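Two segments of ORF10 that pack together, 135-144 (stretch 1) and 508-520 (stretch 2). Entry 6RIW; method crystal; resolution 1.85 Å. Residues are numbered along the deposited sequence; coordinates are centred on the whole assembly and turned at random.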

# COMPACT_ATOMS: atom_id res chain seq x y z
N PRO A 135 -17.10 -7.24 13.71
CA PRO A 135 -18.48 -7.50 14.15
C PRO A 135 -19.41 -7.89 13.01
O PRO A 135 -20.41 -8.55 13.27
CB PRO A 135 -18.90 -6.17 14.79
CG PRO A 135 -17.65 -5.53 15.21
CD PRO A 135 -16.67 -5.88 14.10
N LEU A 136 -19.12 -7.49 11.76
CA LEU A 136 -19.92 -7.97 10.63
C LEU A 136 -19.94 -9.49 10.60
O LEU A 136 -21.00 -10.11 10.62
CB LEU A 136 -19.35 -7.44 9.31
CG LEU A 136 -19.37 -5.93 9.07
CD1 LEU A 136 -18.43 -5.56 7.89
CD2 LEU A 136 -20.80 -5.51 8.79
N TYR A 137 -18.76 -10.11 10.51
CA TYR A 137 -18.70 -11.56 10.36
C TYR A 137 -19.18 -12.26 11.62
O TYR A 137 -19.83 -13.31 11.55
CB TYR A 137 -17.29 -12.03 10.04
CG TYR A 137 -16.49 -11.03 9.24
CD1 TYR A 137 -16.99 -10.55 8.02
CD2 TYR A 137 -15.24 -10.57 9.70
CE1 TYR A 137 -16.28 -9.61 7.29
CE2 TYR A 137 -14.51 -9.64 8.98
CZ TYR A 137 -15.03 -9.18 7.76
OH TYR A 137 -14.33 -8.25 7.03
N HIS A 138 -18.83 -11.71 12.78
CA HIS A 138 -19.05 -12.45 14.02
C HIS A 138 -20.49 -12.34 14.50
O HIS A 138 -21.00 -13.28 15.13
CB HIS A 138 -18.03 -11.99 15.08
CG HIS A 138 -16.62 -12.36 14.71
ND1 HIS A 138 -15.51 -11.67 15.15
CD2 HIS A 138 -16.15 -13.35 13.91
CE1 HIS A 138 -14.42 -12.23 14.66
NE2 HIS A 138 -14.79 -13.25 13.90
N GLN A 139 -21.21 -11.27 14.14
CA GLN A 139 -22.64 -11.28 14.40
C GLN A 139 -23.32 -12.39 13.60
O GLN A 139 -24.22 -13.07 14.10
CB GLN A 139 -23.28 -9.92 14.06
CG GLN A 139 -24.81 -9.86 14.39
CD GLN A 139 -25.08 -9.84 15.90
OE1 GLN A 139 -26.07 -10.40 16.39
NE2 GLN A 139 -24.18 -9.20 16.64
N VAL A 140 -22.91 -12.56 12.34
CA VAL A 140 -23.52 -13.60 11.52
C VAL A 140 -23.17 -14.98 12.07
O VAL A 140 -24.05 -15.84 12.19
CB VAL A 140 -23.10 -13.46 10.04
CG1 VAL A 140 -23.74 -14.57 9.20
CG2 VAL A 140 -23.52 -12.09 9.51
N VAL A 141 -21.91 -15.19 12.47
CA VAL A 141 -21.53 -16.47 13.10
C VAL A 141 -22.34 -16.69 14.37
O VAL A 141 -22.89 -17.77 14.59
CB VAL A 141 -20.03 -16.52 13.40
CG1 VAL A 141 -19.69 -17.77 14.28
CG2 VAL A 141 -19.19 -16.56 12.12
N ASP A 142 -22.43 -15.66 15.22
CA ASP A 142 -23.22 -15.76 16.45
C ASP A 142 -24.65 -16.21 16.16
O ASP A 142 -25.16 -17.14 16.81
CB ASP A 142 -23.25 -14.41 17.18
CG ASP A 142 -24.23 -14.39 18.35
OD1 ASP A 142 -25.45 -14.19 18.12
OD2 ASP A 142 -23.78 -14.57 19.51
N ASN A 143 -25.32 -15.54 15.22
CA ASN A 143 -26.72 -15.85 14.98
C ASN A 143 -26.90 -17.24 14.38
O ASN A 143 -27.90 -17.91 14.67
CB ASN A 143 -27.36 -14.81 14.07
CG ASN A 143 -27.37 -13.42 14.67
OD1 ASN A 143 -27.78 -12.46 14.01
ND2 ASN A 143 -26.89 -13.28 15.92
N ALA A 144 -25.97 -17.67 13.53
CA ALA A 144 -26.04 -19.03 12.99
C ALA A 144 -25.91 -20.07 14.11
O ALA A 144 -26.63 -21.07 14.12
CB ALA A 144 -24.95 -19.25 11.95
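Stretch 2 (508-520) GMESNANVMQSLQ

Helices far apart in sequence often pack by setting the side chains of one into the gaps along the other, and this pair of segments from ORF10 is a compact example. Stretch 1 is helical throughout. After Gly 508, stretch 2 forms a 3-10 segment, 509-511, passes through Asn 512 and enters a helix at 513 that runs to about Leu 519, after which Gln 520 turns to positive phi in a Schellman motif. The two helices run roughly antiparallel, at 147° between their N-to-C directions, with axes approaching to 9.5 Å; together the stretches bury 457 Å².

The apolar half of the contact is built around Val 140. Its CG2 lies 3.8 Å from Met 509 CG and 4.0 Å from Val 515 CG2, so one methyl fills the hollow between the 3-10 segment and the helix that follows. Val 515 in turn reaches the backbone one turn earlier, its CG2 3.8 Å from Leu 136 O, while its CG1 meets Leu 136 CD2 at 3.9 Å. That same CD2 lies 4.2 Å from Leu 519 CD1, extending the contact along the second helix. Met 509, the residue most covered by stretch 1, stretches past Val 140 to bring its CE within 3.9 Å of Tyr 137 CD1, at the ring edge.

Farther along stretch 1 the contact becomes polar. Asn 512 caps the second helix, its OD1 accepting from Val 515 N at 2.9 Å, and this leaves its ND2 free to donate to Asn 143 OD1 at 3.0 Å. Asn 514 ND2 donates to the same Asn 143 OD1, also at 3.0 Å. A water donates to that oxygen and accepts from Asn 514 N. Within stretch 1, Asn 143 ND2 donates to Gln 139 OE1 at 3.0 Å, tying the acceptor residue to its own helix.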

# COMPACT_ATOMS: atom_id res chain seq x y z
N GLY A 508 -23.77 -13.46 1.85
CA GLY A 508 -25.10 -13.58 2.42
C GLY A 508 -25.36 -12.70 3.61
O GLY A 508 -26.45 -12.77 4.19
N MET A 509 -24.41 -11.84 4.00
CA MET A 509 -24.58 -11.02 5.19
C MET A 509 -25.71 -10.00 5.08
O MET A 509 -26.18 -9.52 6.12
CB MET A 509 -23.25 -10.31 5.53
CG MET A 509 -22.18 -11.30 6.04
SD MET A 509 -20.66 -10.45 6.56
CE MET A 509 -19.59 -10.82 5.17
N GLU A 510 -26.18 -9.66 3.88
CA GLU A 510 -27.33 -8.77 3.77
C GLU A 510 -28.62 -9.40 4.30
O GLU A 510 -29.61 -8.69 4.50
CB GLU A 510 -27.54 -8.33 2.31
CG GLU A 510 -28.29 -9.34 1.46
CD GLU A 510 -27.39 -10.40 0.83
OE1 GLU A 510 -26.21 -10.57 1.24
OE2 GLU A 510 -27.87 -11.10 -0.09
N SER A 511 -28.62 -10.72 4.52
CA SER A 511 -29.78 -11.40 5.07
C SER A 511 -29.82 -11.36 6.59
O SER A 511 -30.81 -11.79 7.19
CB SER A 511 -29.81 -12.86 4.61
OG SER A 511 -28.95 -13.66 5.40
N ASN A 512 -28.78 -10.85 7.23
CA ASN A 512 -28.74 -10.82 8.68
C ASN A 512 -29.38 -9.52 9.16
O ASN A 512 -28.86 -8.42 8.92
CB ASN A 512 -27.31 -10.95 9.18
CG ASN A 512 -27.25 -11.12 10.67
OD1 ASN A 512 -27.37 -10.15 11.40
ND2 ASN A 512 -27.12 -12.36 11.13
N ALA A 513 -30.51 -9.64 9.86
CA ALA A 513 -31.26 -8.47 10.27
C ALA A 513 -30.48 -7.63 11.27
O ALA A 513 -30.61 -6.40 11.27
CB ALA A 513 -32.61 -8.89 10.85
N ASN A 514 -29.68 -8.26 12.14
CA ASN A 514 -28.93 -7.50 13.12
C ASN A 514 -27.82 -6.67 12.46
O ASN A 514 -27.63 -5.50 12.79
CB ASN A 514 -28.34 -8.43 14.18
CG ASN A 514 -29.41 -9.03 15.10
OD1 ASN A 514 -30.34 -8.35 15.50
ND2 ASN A 514 -29.28 -10.33 15.40
N VAL A 515 -27.08 -7.27 11.53
CA VAL A 515 -26.08 -6.51 10.78
C VAL A 515 -26.73 -5.34 10.04
O VAL A 515 -26.26 -4.20 10.10
CB VAL A 515 -25.33 -7.44 9.80
CG1 VAL A 515 -24.56 -6.62 8.74
CG2 VAL A 515 -24.39 -8.36 10.60
N MET A 516 -27.82 -5.61 9.32
CA MET A 516 -28.42 -4.53 8.53
C MET A 516 -29.01 -3.45 9.41
O MET A 516 -28.93 -2.26 9.07
CB MET A 516 -29.47 -5.11 7.57
CG MET A 516 -28.83 -6.09 6.56
SD MET A 516 -27.65 -5.29 5.43
CE MET A 516 -28.87 -4.59 4.32
N GLN A 517 -29.57 -3.82 10.57
CA GLN A 517 -30.03 -2.81 11.52
C GLN A 517 -28.88 -1.95 12.02
O GLN A 517 -29.03 -0.72 12.15
CB GLN A 517 -30.72 -3.50 12.70
CG GLN A 517 -31.42 -2.55 13.64
CD GLN A 517 -31.95 -3.28 14.87
OE1 GLN A 517 -32.36 -2.66 15.86
NE2 GLN A 517 -31.93 -4.62 14.82
N SER A 518 -27.73 -2.56 12.32
CA SER A 518 -26.57 -1.79 12.79
C SER A 518 -26.08 -0.83 11.71
O SER A 518 -25.68 0.30 12.01
CB SER A 518 -25.44 -2.72 13.22
OG SER A 518 -25.84 -3.53 14.31
N LEU A 519 -26.10 -1.27 10.45
CA LEU A 519 -25.69 -0.44 9.33
C LEU A 519 -26.75 0.57 8.90
O LEU A 519 -26.48 1.40 8.03
CB LEU A 519 -25.31 -1.33 8.14
CG LEU A 519 -24.12 -2.28 8.36
CD1 LEU A 519 -23.90 -3.16 7.11
CD2 LEU A 519 -22.88 -1.44 8.64
N GLN A 520 -27.95 0.52 9.50
CA GLN A 520 -29.06 1.40 9.14
C GLN A 520 -29.41 1.29 7.66
O GLN A 520 -29.73 2.28 6.99
CB GLN A 520 -28.75 2.84 9.54
CG GLN A 520 -28.46 2.92 11.02
CD GLN A 520 -28.20 4.33 11.50
OE1 GLN A 520 -27.97 5.24 10.69
NE2 GLN A 520 -28.22 4.52 12.81
O HOH W 1 -30.08 -11.25 12.86